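Local coordinates for L-glyceraldehyde 3-phosphate reductase (Clostridium beijerinckii, PDB 6HG6), which reduces aldehydes such as furfural with NADPH as its bound cofactor, and probably acts on methylglyoxal as well, at residues K14-G19 with L25-F30; G19-K24 with P188-Q193; N194-F199 with V286-E291. All blocks are in the same frame, centred on the assembly; numbering follows the deposited sequence.

Contact 1 (K14-G19 with L25-F30); sequences KYSKCG and LPMISF
Leu25 and Ser16 face each other as a hydrogen-bonded pair: Ser16 N donates to Leu25 O and Leu25 N returns the bond to Ser16 O, both at 2.8 Å. The first of these is the straighter, with 164° at the hydrogen. A third backbone bond, from Met27 N to Lys14 O at 2.9 Å, carries the pairing one residue beyond the strands. Between these bonds lie Tyr15 and Pro26, a non-hydrogen-bonded antiparallel pair whose CA atoms are 4.3 Å apart. The proline fits there, since this position asks for no N-H. Its CA leans on Lys14 O, while Tyr15 CA makes a close CH...O contact with Leu25 O.

Packing differs on the two faces. On that of Tyr15 and Pro26, the phenol ring lies obliquely across the proline, with CE1 3.9 Å from Pro26 CB. With CG beside the backbone N (chi1 -60°), the ring is swung over the neighbouring strand, and its OH is hydrogen-bonded to Gly56 O. On the face of Ser16 and Leu25, Cys18 SG sits against the fork of the leucine, 3.5 Å from Leu25 CG, with the two methyls equidistant at 3.9 Å; an inverse gamma turn centred on Cys18 bends the chain just there. Farther along, the thioether of Met27 lies against the root of Lys14, SD to CB 3.6 Å, and the lysine then runs extended away.

Leu25 and Cys18 both rest on Ile191 of strand 189-195, and past Met27 the chain enters the first barrel strand, 28-31, beside Ser294 and Val295. The arrangement is the N-terminal beta hairpin that, in aldo-keto reductases, covers one end of the TIM barrel.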
loop_
_atom_site.group_PDB
_atom_site.type_symbol
_atom_site.label_atom_id
_atom_site.label_comp_id
_atom_site.label_asym_id
_atom_site.label_seq_id
_atom_site.Cartn_x
_atom_site.Cartn_y
_atom_site.Cartn_z
ATOM N N LYS A 14 -5.912 -0.770 14.803
ATOM C CA LYS A 14 -5.454 -2.169 15.001
ATOM C C LYS A 14 -4.223 -2.418 14.126
ATOM O O LYS A 14 -4.105 -1.797 13.061
ATOM C CB LYS A 14 -6.586 -3.138 14.696
ATOM C CG LYS A 14 -7.759 -2.994 15.658
ATOM C CD LYS A 14 -8.779 -4.111 15.524
ATOM C CE LYS A 14 -9.841 -4.051 16.593
ATOM N NZ LYS A 14 -10.925 -5.014 16.298
ATOM N N TYR A 15 -3.325 -3.283 14.587
ATOM C CA TYR A 15 -2.032 -3.618 13.944
ATOM C C TYR A 15 -2.006 -5.116 13.687
ATOM O O TYR A 15 -2.468 -5.885 14.567
ATOM C CB TYR A 15 -0.849 -3.140 14.802
ATOM C CG TYR A 15 -0.891 -1.649 15.008
ATOM C CD1 TYR A 15 -0.328 -0.773 14.092
ATOM C CD2 TYR A 15 -1.553 -1.112 16.099
ATOM C CE1 TYR A 15 -0.464 0.594 14.250
ATOM C CE2 TYR A 15 -1.710 0.254 16.264
ATOM C CZ TYR A 15 -1.134 1.113 15.337
ATOM O OH TYR A 15 -1.336 2.450 15.541
ATOM N N SER A 16 -1.574 -5.515 12.498
ATOM C CA SER A 16 -1.618 -6.926 12.059
ATOM C C SER A 16 -0.236 -7.372 11.622
ATOM O O SER A 16 0.441 -6.635 10.900
ATOM C CB SER A 16 -2.647 -7.107 10.959
ATOM O OG SER A 16 -3.956 -6.891 11.497
ATOM N N LYS A 17 0.107 -8.593 12.010
ATOM C CA LYS A 17 1.359 -9.205 11.564
ATOM C C LYS A 17 1.354 -9.361 10.041
ATOM O O LYS A 17 0.323 -9.728 9.448
ATOM C CB LYS A 17 1.532 -10.594 12.150
ATOM C CG LYS A 17 1.662 -10.642 13.655
ATOM C CD LYS A 17 1.590 -12.023 14.211
ATOM C CE LYS A 17 2.603 -12.974 13.626
ATOM N NZ LYS A 17 2.512 -14.297 14.306
ATOM N N CYS A 18 2.493 -9.103 9.466
ATOM C CA CYS A 18 2.799 -9.311 8.036
ATOM C C CYS A 18 2.993 -10.803 7.814
ATOM O O CYS A 18 4.136 -11.240 7.828
ATOM C CB CYS A 18 4.092 -8.649 7.635
ATOM S SG CYS A 18 3.812 -6.915 7.307
ATOM N N GLY A 19 1.898 -11.545 7.620
ATOM C CA GLY A 19 1.969 -13.006 7.583
ATOM C C GLY A 19 2.555 -13.529 8.895
ATOM O O GLY A 19 2.027 -13.165 9.956
ATOM N N LEU A 25 1.710 -4.133 10.514
ATOM C CA LEU A 25 1.247 -2.952 9.781
ATOM C C LEU A 25 -0.035 -2.484 10.475
ATOM O O LEU A 25 -0.815 -3.287 10.992
ATOM C CB LEU A 25 0.912 -3.298 8.328
ATOM C CG LEU A 25 2.010 -3.911 7.481
ATOM C CD1 LEU A 25 1.565 -4.020 6.028
ATOM C CD2 LEU A 25 3.280 -3.103 7.583
ATOM N N PRO A 26 -0.334 -1.174 10.436
ATOM C CA PRO A 26 -1.660 -0.695 10.820
ATOM C C PRO A 26 -2.629 -1.302 9.788
ATOM O O PRO A 26 -2.248 -1.457 8.626
ATOM C CB PRO A 26 -1.594 0.821 10.576
ATOM C CG PRO A 26 -0.552 0.950 9.449
ATOM C CD PRO A 26 0.469 -0.115 9.804
ATOM N N MET A 27 -3.864 -1.568 10.172
ATOM C CA MET A 27 -4.835 -2.156 9.226
ATOM C C MET A 27 -5.134 -1.157 8.112
ATOM O O MET A 27 -5.479 -1.615 7.029
ATOM C CB MET A 27 -6.112 -2.593 9.931
ATOM C CG MET A 27 -5.883 -3.835 10.727
ATOM S SD MET A 27 -7.464 -4.432 11.424
ATOM C CE MET A 27 -8.308 -5.026 9.970
ATOM N N ILE A 28 -4.943 0.129 8.371
ATOM C CA ILE A 28 -4.965 1.211 7.343
ATOM C C ILE A 28 -3.551 1.777 7.234
ATOM O O ILE A 28 -3.056 2.254 8.230
ATOM C CB ILE A 28 -5.968 2.356 7.660
ATOM C CG1 ILE A 28 -7.388 1.863 7.922
ATOM C CG2 ILE A 28 -5.953 3.359 6.528
ATOM C CD1 ILE A 28 -7.905 1.037 6.795
ATOM N N SER A 29 -2.971 1.720 6.037
ATOM C CA SER A 29 -1.677 2.329 5.673
ATOM C C SER A 29 -1.955 3.523 4.771
ATOM O O SER A 29 -3.009 3.504 4.048
ATOM C CB SER A 29 -0.754 1.342 5.013
ATOM O OG SER A 29 -0.426 0.267 5.893
ATOM N N PHE A 30 -1.007 4.461 4.728
ATOM C CA PHE A 30 -1.180 5.707 3.971
ATOM C C PHE A 30 -0.181 5.730 2.819
ATOM O O PHE A 30 1.024 5.592 3.046
ATOM C CB PHE A 30 -1.055 6.901 4.908
ATOM C CG PHE A 30 -1.449 8.158 4.210
ATOM C CD1 PHE A 30 -2.790 8.385 3.910
ATOM C CD2 PHE A 30 -0.491 9.036 3.761
ATOM C CE1 PHE A 30 -3.162 9.496 3.168
ATOM C CE2 PHE A 30 -0.875 10.164 3.039
ATOM C CZ PHE A 30 -2.198 10.398 2.781
#

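Contact 2 (G19-K24 with P188-Q193); sequences GESGLK and PFVINQ. With NDP (NADPH dihydro-nicotinamide-adenine-dinucleotide phosphate), chain B.
Ser21, packed on Val190, has its OG engaged at home: it accepts the N-H of Leu23 at 2.9 Å, nearly straight at 167°, which makes an ST turn. That bond draws Ser21 and Leu23 together, so the loop 19-24 presents two side chains to the same valine. The backbone directs Ser21 CB toward Val190 CG1, 3.7 Å away; chi1 of 174° then sets OG beside the same methyl, at 3.8 Å, where it can also take the Leu23 N-H.

The other methyl of the valine, CG2, turns to Leu23, whose CD2 lies 4.1 Å away. The two side chains cross at about a right angle and meet through single methyl groups, a light contact. Val190 thus divides its branches between the two residues of the turn. The backbone at Val190 departs from a regular strand, with psi near -7°. Tyr164 of strand 162-168 lies against both Leu23 and Val190, and a backbone hydrogen bond joins Glu20 to Gly216.

At the far end of the segment 188-193, Gln193 reaches NADPH with an extended side chain. Its NE2 is 3.0 Å from the carboxamide oxygen O7N of the cofactor, but also 2.9 Å from the ring carbon C2N, so short that the finer geometry is doubtful. Gln193 is nevertheless an NADPH-binding residue, and its backbone O accepts a bond from Ser168 OG, which also bonds the cofactor. The strand therefore joins two kinds of chemistry: apolar packing under the hairpin turn, where the serine oxygen is already used by the loop itself, and, farther along, a glutamine beside the nicotinamide carboxamide, consistent with the amide recognition seen in other aldo-keto reductases.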
loop_
_atom_site.group_PDB
_atom_site.type_symbol
_atom_site.label_atom_id
_atom_site.label_comp_id
_atom_site.label_asym_id
_atom_site.label_seq_id
_atom_site.Cartn_x
_atom_site.Cartn_y
_atom_site.Cartn_z
ATOM N N GLY A 19 1.898 -11.545 7.620
ATOM C CA GLY A 19 1.969 -13.006 7.583
ATOM C C GLY A 19 2.555 -13.529 8.895
ATOM O O GLY A 19 2.027 -13.165 9.956
ATOM N N GLU A 20 3.636 -14.304 8.840
ATOM C CA GLU A 20 4.214 -14.962 10.041
ATOM C C GLU A 20 5.113 -13.984 10.820
ATOM O O GLU A 20 5.318 -14.204 12.001
ATOM C CB GLU A 20 4.887 -16.261 9.595
ATOM C CG GLU A 20 3.816 -17.287 9.210
ATOM C CD GLU A 20 4.238 -18.646 8.658
ATOM O OE1 GLU A 20 5.373 -18.751 8.153
ATOM O OE2 GLU A 20 3.409 -19.614 8.724
ATOM N N SER A 21 5.519 -12.888 10.227
ATOM C CA SER A 21 6.488 -11.918 10.797
ATOM C C SER A 21 5.983 -11.198 12.049
ATOM O O SER A 21 4.751 -10.941 12.195
ATOM C CB SER A 21 6.850 -10.939 9.718
ATOM O OG SER A 21 7.671 -9.917 10.229
ATOM N N GLY A 22 6.930 -10.749 12.875
ATOM C CA GLY A 22 6.645 -9.876 14.018
ATOM C C GLY A 22 6.448 -8.436 13.566
ATOM O O GLY A 22 6.076 -7.614 14.394
ATOM N N LEU A 23 6.692 -8.140 12.287
ATOM C CA LEU A 23 6.463 -6.791 11.740
ATOM C C LEU A 23 4.946 -6.606 11.620
ATOM O O LEU A 23 4.311 -7.365 10.878
ATOM C CB LEU A 23 7.155 -6.666 10.397
ATOM C CG LEU A 23 7.074 -5.248 9.836
ATOM C CD1 LEU A 23 7.908 -4.334 10.738
ATOM C CD2 LEU A 23 7.510 -5.142 8.383
ATOM N N LYS A 24 4.408 -5.586 12.261
ATOM C CA LYS A 24 2.964 -5.322 12.176
ATOM C C LYS A 24 2.709 -4.058 11.389
ATOM O O LYS A 24 3.454 -3.057 11.539
ATOM C CB LYS A 24 2.366 -5.221 13.568
ATOM C CG LYS A 24 2.504 -6.477 14.403
ATOM C CD LYS A 24 1.680 -6.305 15.663
ATOM C CE LYS A 24 1.780 -7.508 16.550
ATOM N NZ LYS A 24 0.865 -7.409 17.704
ATOM N N PRO A 188 15.106 -11.386 4.780
ATOM C CA PRO A 188 13.742 -11.150 5.262
ATOM C C PRO A 188 12.844 -10.663 4.125
ATOM O O PRO A 188 13.129 -9.674 3.502
ATOM C CB PRO A 188 13.889 -10.058 6.327
ATOM C CG PRO A 188 15.350 -10.197 6.801
ATOM C CD PRO A 188 16.120 -10.697 5.596
ATOM N N PHE A 189 11.745 -11.357 3.915
ATOM C CA PHE A 189 10.785 -11.081 2.833
ATOM C C PHE A 189 9.416 -11.280 3.484
ATOM O O PHE A 189 9.126 -12.404 3.864
ATOM C CB PHE A 189 11.033 -12.016 1.646
ATOM C CG PHE A 189 9.885 -12.018 0.669
ATOM C CD1 PHE A 189 9.224 -10.847 0.356
ATOM C CD2 PHE A 189 9.444 -13.181 0.076
ATOM C CE1 PHE A 189 8.105 -10.853 -0.479
ATOM C CE2 PHE A 189 8.364 -13.189 -0.803
ATOM C CZ PHE A 189 7.680 -12.027 -1.062
ATOM N N VAL A 190 8.654 -10.225 3.662
ATOM C CA VAL A 190 7.459 -10.388 4.518
ATOM C C VAL A 190 6.193 -9.869 3.863
ATOM O O VAL A 190 5.116 -10.052 4.510
ATOM C CB VAL A 190 7.687 -9.690 5.877
ATOM C CG1 VAL A 190 8.871 -10.288 6.634
ATOM C CG2 VAL A 190 7.813 -8.191 5.690
ATOM N N ILE A 191 6.262 -9.216 2.718
ATOM C CA ILE A 191 5.069 -8.458 2.258
ATOM C C ILE A 191 4.939 -8.448 0.737
ATOM O O ILE A 191 5.918 -8.200 0.022
ATOM C CB ILE A 191 5.082 -7.027 2.845
ATOM C CG1 ILE A 191 3.750 -6.276 2.678
ATOM C CG2 ILE A 191 6.227 -6.216 2.262
ATOM C CD1 ILE A 191 2.610 -6.898 3.394
ATOM N N ASN A 192 3.709 -8.660 0.284
ATOM C CA ASN A 192 3.286 -8.459 -1.122
ATOM C C ASN A 192 2.379 -7.230 -1.159
ATOM O O ASN A 192 1.486 -7.131 -0.299
ATOM C CB ASN A 192 2.466 -9.629 -1.613
ATOM C CG ASN A 192 3.286 -10.870 -1.745
ATOM O OD1 ASN A 192 3.891 -11.033 -2.790
ATOM N ND2 ASN A 192 3.251 -11.731 -0.719
ATOM N N GLN A 193 2.557 -6.362 -2.138
ATOM C CA GLN A 193 1.675 -5.205 -2.364
ATOM C C GLN A 193 0.973 -5.417 -3.696
ATOM O O GLN A 193 1.635 -5.471 -4.727
ATOM C CB GLN A 193 2.406 -3.877 -2.303
ATOM C CG GLN A 193 1.484 -2.706 -2.551
ATOM C CD GLN A 193 2.152 -1.399 -2.216
ATOM O OE1 GLN A 193 2.864 -1.271 -1.211
ATOM N NE2 GLN A 193 1.922 -0.442 -3.076
HETATM P PA NDP B . -7.681 4.503 -2.868
HETATM O O1A NDP B . -8.285 3.462 -3.751
HETATM O O2A NDP B . -7.791 4.512 -1.377
HETATM O O5B NDP B . -8.048 5.965 -3.430
HETATM C C5B NDP B . -7.580 7.140 -2.716
HETATM C C4B NDP B . -8.359 8.346 -3.173
HETATM O O4B NDP B . -9.770 8.072 -2.975
HETATM C C3B NDP B . -8.097 9.663 -2.429
HETATM O O3B NDP B . -7.026 10.424 -2.979
HETATM C C2B NDP B . -9.434 10.371 -2.607
HETATM O O2B NDP B . -9.451 10.908 -3.927
HETATM C C1B NDP B . -10.427 9.221 -2.496
HETATM N N9A NDP B . -10.893 8.914 -1.149
HETATM C C8A NDP B . -10.157 8.415 -0.102
HETATM N N7A NDP B . -10.867 8.185 0.974
HETATM C C5A NDP B . -12.157 8.553 0.617
HETATM C C6A NDP B . -13.376 8.544 1.324
HETATM N N6A NDP B . -13.493 8.135 2.584
HETATM N N1A NDP B . -14.487 8.969 0.667
HETATM C C2A NDP B . -14.360 9.378 -0.603
HETATM N N3A NDP B . -13.270 9.422 -1.368
HETATM C C4A NDP B . -12.188 8.992 -0.694
HETATM O O3 NDP B . -6.081 4.456 -3.099
HETATM P PN NDP B . -5.086 4.877 -4.280
HETATM O O1N NDP B . -4.809 6.335 -4.122
HETATM O O2N NDP B . -5.544 4.344 -5.599
HETATM O O5D NDP B . -3.774 4.047 -3.843
HETATM C C5D NDP B . -3.380 4.097 -2.447
HETATM C C4D NDP B . -1.898 3.828 -2.342
HETATM O O4D NDP B . -1.616 2.515 -2.860
HETATM C C3D NDP B . -0.979 4.727 -3.165
HETATM O O3D NDP B . -0.811 5.986 -2.530
HETATM C C2D NDP B . 0.286 3.860 -3.191
HETATM O O2D NDP B . 0.986 3.986 -1.981
HETATM C C1D NDP B . -0.284 2.454 -3.345
HETATM N N1N NDP B . -0.301 2.002 -4.759
HETATM C C2N NDP B . 0.550 1.002 -5.164
HETATM C C3N NDP B . 0.785 0.725 -6.483
HETATM C C7N NDP B . 1.740 -0.384 -6.840
HETATM O O7N NDP B . 2.398 -0.968 -5.958
HETATM N N7N NDP B . 1.860 -0.679 -8.134
HETATM C C4N NDP B . 0.060 1.558 -7.504
HETATM C C5N NDP B . -0.978 2.460 -6.960
HETATM C C6N NDP B . -1.167 2.585 -5.665
HETATM P P2B NDP B . -10.286 12.272 -4.159
HETATM O O1X NDP B . -10.372 13.137 -2.918
HETATM O O2X NDP B . -9.539 12.972 -5.284
HETATM O O3X NDP B . -11.644 11.742 -4.595
#

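Contact 3 (N194-F199 with V286-E291); sequences NRYSIF and VLKDSE
Val286 slots its two methyls against Tyr196, the two side chains passing antiparallel. CG2 meets the backbone, 3.5 Å from Tyr196 O and 4.0 Å from Ser197 CA, while CG1 comes 4.0 Å from the ring carbon CD2. Val286 O approaches CE2 from the rim of the ring, roughly level with it. With CG anti to the backbone N (chi1 -169°), the ring is carried out along the segment 286-291 toward Lys288.

The hydroxyl and the ammonium group do not bond directly, Tyr196 OH and Lys288 NZ being 4.2 Å apart. A water links them instead, donating to Tyr196 OH at 2.9 Å and accepting from Lys288 NZ at 2.8 Å. The lysine is held in turn by its neighbour: NZ forms a salt bridge with Asp289 OD2 at 2.9 Å, on the syn side and well out of the carboxylate plane. The same hydroxyl is bonded directly by Glu204 and by Lys209, and Lys209 also forms a salt bridge with Asp289 OD2. The lysines and carboxylates probably offset one another's charge, and together with the water they hold the phenol oxygen in place.

Trp285 meets the Tyr196 ring with the planes at about 45° and makes a cation-pi contact with Lys288, while Tyr196 and Val286 both rest on Ala221 of strand 218-222. The contact thus joins the chain leaving barrel strand 189-195 to the end of helix 278-286 and the loop leading into strand 294-297, with Lys288 touching helix 319-329.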
loop_
_atom_site.group_PDB
_atom_site.type_symbol
_atom_site.label_atom_id
_atom_site.label_comp_id
_atom_site.label_asym_id
_atom_site.label_seq_id
_atom_site.Cartn_x
_atom_site.Cartn_y
_atom_site.Cartn_z
ATOM N N ASN A 194 -0.346 -5.529 -3.665
ATOM C CA ASN A 194 -1.155 -5.869 -4.853
ATOM C C ASN A 194 -2.461 -5.073 -4.883
ATOM O O ASN A 194 -3.017 -4.744 -3.832
ATOM C CB ASN A 194 -1.435 -7.367 -4.962
ATOM C CG ASN A 194 -0.213 -8.228 -5.178
ATOM O OD1 ASN A 194 0.573 -8.389 -4.251
ATOM N ND2 ASN A 194 -0.041 -8.749 -6.395
ATOM N N ARG A 195 -2.929 -4.794 -6.083
ATOM C CA ARG A 195 -4.222 -4.106 -6.297
ATOM C C ARG A 195 -5.317 -5.087 -5.907
ATOM O O ARG A 195 -5.250 -6.230 -6.353
ATOM C CB ARG A 195 -4.397 -3.686 -7.763
ATOM C CG ARG A 195 -5.551 -2.716 -7.992
ATOM C CD ARG A 195 -5.639 -2.120 -9.412
ATOM N NE ARG A 195 -4.387 -1.503 -9.837
ATOM C CZ ARG A 195 -3.417 -2.107 -10.544
ATOM N NH1 ARG A 195 -3.542 -3.369 -10.943
ATOM N NH2 ARG A 195 -2.304 -1.444 -10.828
ATOM N N TYR A 196 -6.272 -4.638 -5.101
ATOM C CA TYR A 196 -7.408 -5.481 -4.652
ATOM C C TYR A 196 -8.580 -4.604 -4.268
ATOM O O TYR A 196 -8.371 -3.666 -3.497
ATOM C CB TYR A 196 -6.966 -6.333 -3.465
ATOM C CG TYR A 196 -7.900 -7.436 -3.046
ATOM C CD1 TYR A 196 -8.585 -8.216 -3.963
ATOM C CD2 TYR A 196 -8.078 -7.740 -1.703
ATOM C CE1 TYR A 196 -9.448 -9.233 -3.554
ATOM C CE2 TYR A 196 -8.887 -8.784 -1.287
ATOM C CZ TYR A 196 -9.583 -9.540 -2.207
ATOM O OH TYR A 196 -10.401 -10.549 -1.768
ATOM N N SER A 197 -9.751 -4.890 -4.813
ATOM C CA SER A 197 -10.992 -4.165 -4.467
ATOM C C SER A 197 -12.175 -5.076 -4.740
ATOM O O SER A 197 -12.011 -6.106 -5.390
ATOM C CB SER A 197 -11.149 -2.906 -5.260
ATOM O OG SER A 197 -11.392 -3.243 -6.612
ATOM N N ILE A 198 -13.346 -4.641 -4.329
ATOM C CA ILE A 198 -14.593 -5.346 -4.718
ATOM C C ILE A 198 -14.629 -5.523 -6.248
ATOM O O ILE A 198 -15.132 -6.574 -6.690
ATOM C CB ILE A 198 -15.800 -4.580 -4.168
ATOM C CG1 ILE A 198 -15.854 -4.758 -2.647
ATOM C CG2 ILE A 198 -17.080 -5.020 -4.844
ATOM C CD1 ILE A 198 -16.907 -3.937 -1.958
ATOM N N PHE A 199 -14.115 -4.560 -7.031
ATOM C CA PHE A 199 -14.150 -4.595 -8.522
ATOM C C PHE A 199 -12.885 -5.206 -9.151
ATOM O O PHE A 199 -12.889 -5.443 -10.388
ATOM C CB PHE A 199 -14.407 -3.199 -9.083
ATOM C CG PHE A 199 -15.826 -2.738 -8.923
ATOM C CD1 PHE A 199 -16.874 -3.554 -9.293
ATOM C CD2 PHE A 199 -16.108 -1.500 -8.374
ATOM C CE1 PHE A 199 -18.186 -3.130 -9.158
ATOM C CE2 PHE A 199 -17.422 -1.070 -8.241
ATOM C CZ PHE A 199 -18.458 -1.904 -8.591
ATOM N N VAL A 286 -11.924 -5.366 1.755
ATOM C CA VAL A 286 -10.548 -5.781 1.416
ATOM C C VAL A 286 -9.871 -6.449 2.627
ATOM O O VAL A 286 -9.007 -7.316 2.402
ATOM C CB VAL A 286 -9.775 -4.563 0.884
ATOM C CG1 VAL A 286 -8.324 -4.760 0.961
ATOM C CG2 VAL A 286 -10.221 -4.247 -0.530
ATOM N N LEU A 287 -10.211 -6.041 3.835
ATOM C CA LEU A 287 -9.618 -6.555 5.108
ATOM C C LEU A 287 -10.381 -7.757 5.678
ATOM O O LEU A 287 -10.038 -8.205 6.781
ATOM C CB LEU A 287 -9.627 -5.434 6.154
ATOM C CG LEU A 287 -8.601 -4.319 5.921
ATOM C CD1 LEU A 287 -8.872 -3.183 6.881
ATOM C CD2 LEU A 287 -7.165 -4.797 6.045
ATOM N N LYS A 288 -11.413 -8.246 5.021
ATOM C CA LYS A 288 -12.284 -9.252 5.680
ATOM C C LYS A 288 -11.509 -10.533 6.010
ATOM O O LYS A 288 -11.901 -11.213 6.978
ATOM C CB LYS A 288 -13.524 -9.522 4.829
ATOM C CG LYS A 288 -13.342 -10.309 3.544
ATOM C CD LYS A 288 -14.627 -10.264 2.741
ATOM C CE LYS A 288 -14.737 -11.275 1.625
ATOM N NZ LYS A 288 -13.486 -11.586 0.948
ATOM N N ASP A 289 -10.618 -10.942 5.135
ATOM C CA ASP A 289 -9.814 -12.186 5.260
ATOM C C ASP A 289 -8.483 -11.879 5.956
ATOM O O ASP A 289 -7.802 -10.916 5.601
ATOM C CB ASP A 289 -9.619 -12.846 3.896
ATOM C CG ASP A 289 -10.934 -13.223 3.228
ATOM O OD1 ASP A 289 -11.837 -13.799 3.908
ATOM O OD2 ASP A 289 -11.090 -12.877 2.053
ATOM N N SER A 290 -8.092 -12.727 6.897
ATOM C CA SER A 290 -6.865 -12.502 7.717
ATOM C C SER A 290 -5.615 -12.406 6.857
ATOM O O SER A 290 -4.646 -11.725 7.319
ATOM C CB SER A 290 -6.724 -13.610 8.764
ATOM O OG SER A 290 -6.547 -14.860 8.118
ATOM N N GLU A 291 -5.559 -13.041 5.681
ATOM C CA GLU A 291 -4.317 -13.024 4.874
ATOM C C GLU A 291 -4.087 -11.627 4.284
ATOM O O GLU A 291 -2.977 -11.345 3.841
ATOM C CB GLU A 291 -4.268 -14.090 3.787
ATOM C CG GLU A 291 -5.409 -14.038 2.784
ATOM C CD GLU A 291 -6.622 -14.871 3.141
ATOM O OE1 GLU A 291 -7.018 -14.957 4.372
ATOM O OE2 GLU A 291 -7.183 -15.457 2.168
HETATM O O HOH W 1 -11.756 -9.475 0.588
#

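Contacts 1 and 2 have centres 10 Å apart, share Gly19 and alternate their segments along the chain: the hairpin of contact 1 carries the turn that contact 2 lays on strand 189-195, and a probable hydrogen bond from Cys18 N to Leu23 O ties them. Contact 3 comes after both, taking the chain on from that same strand; its centre is 16 Å from contact 2 and 13 Å from contact 1, which it touches where Met27 packs on Leu287. Strand 189-195 thus runs from the hairpin-covered end of the eight-stranded barrel, past Gln193 at the nicotinamide, to the loop 196-199, joining the N-terminal cover to the cofactor site.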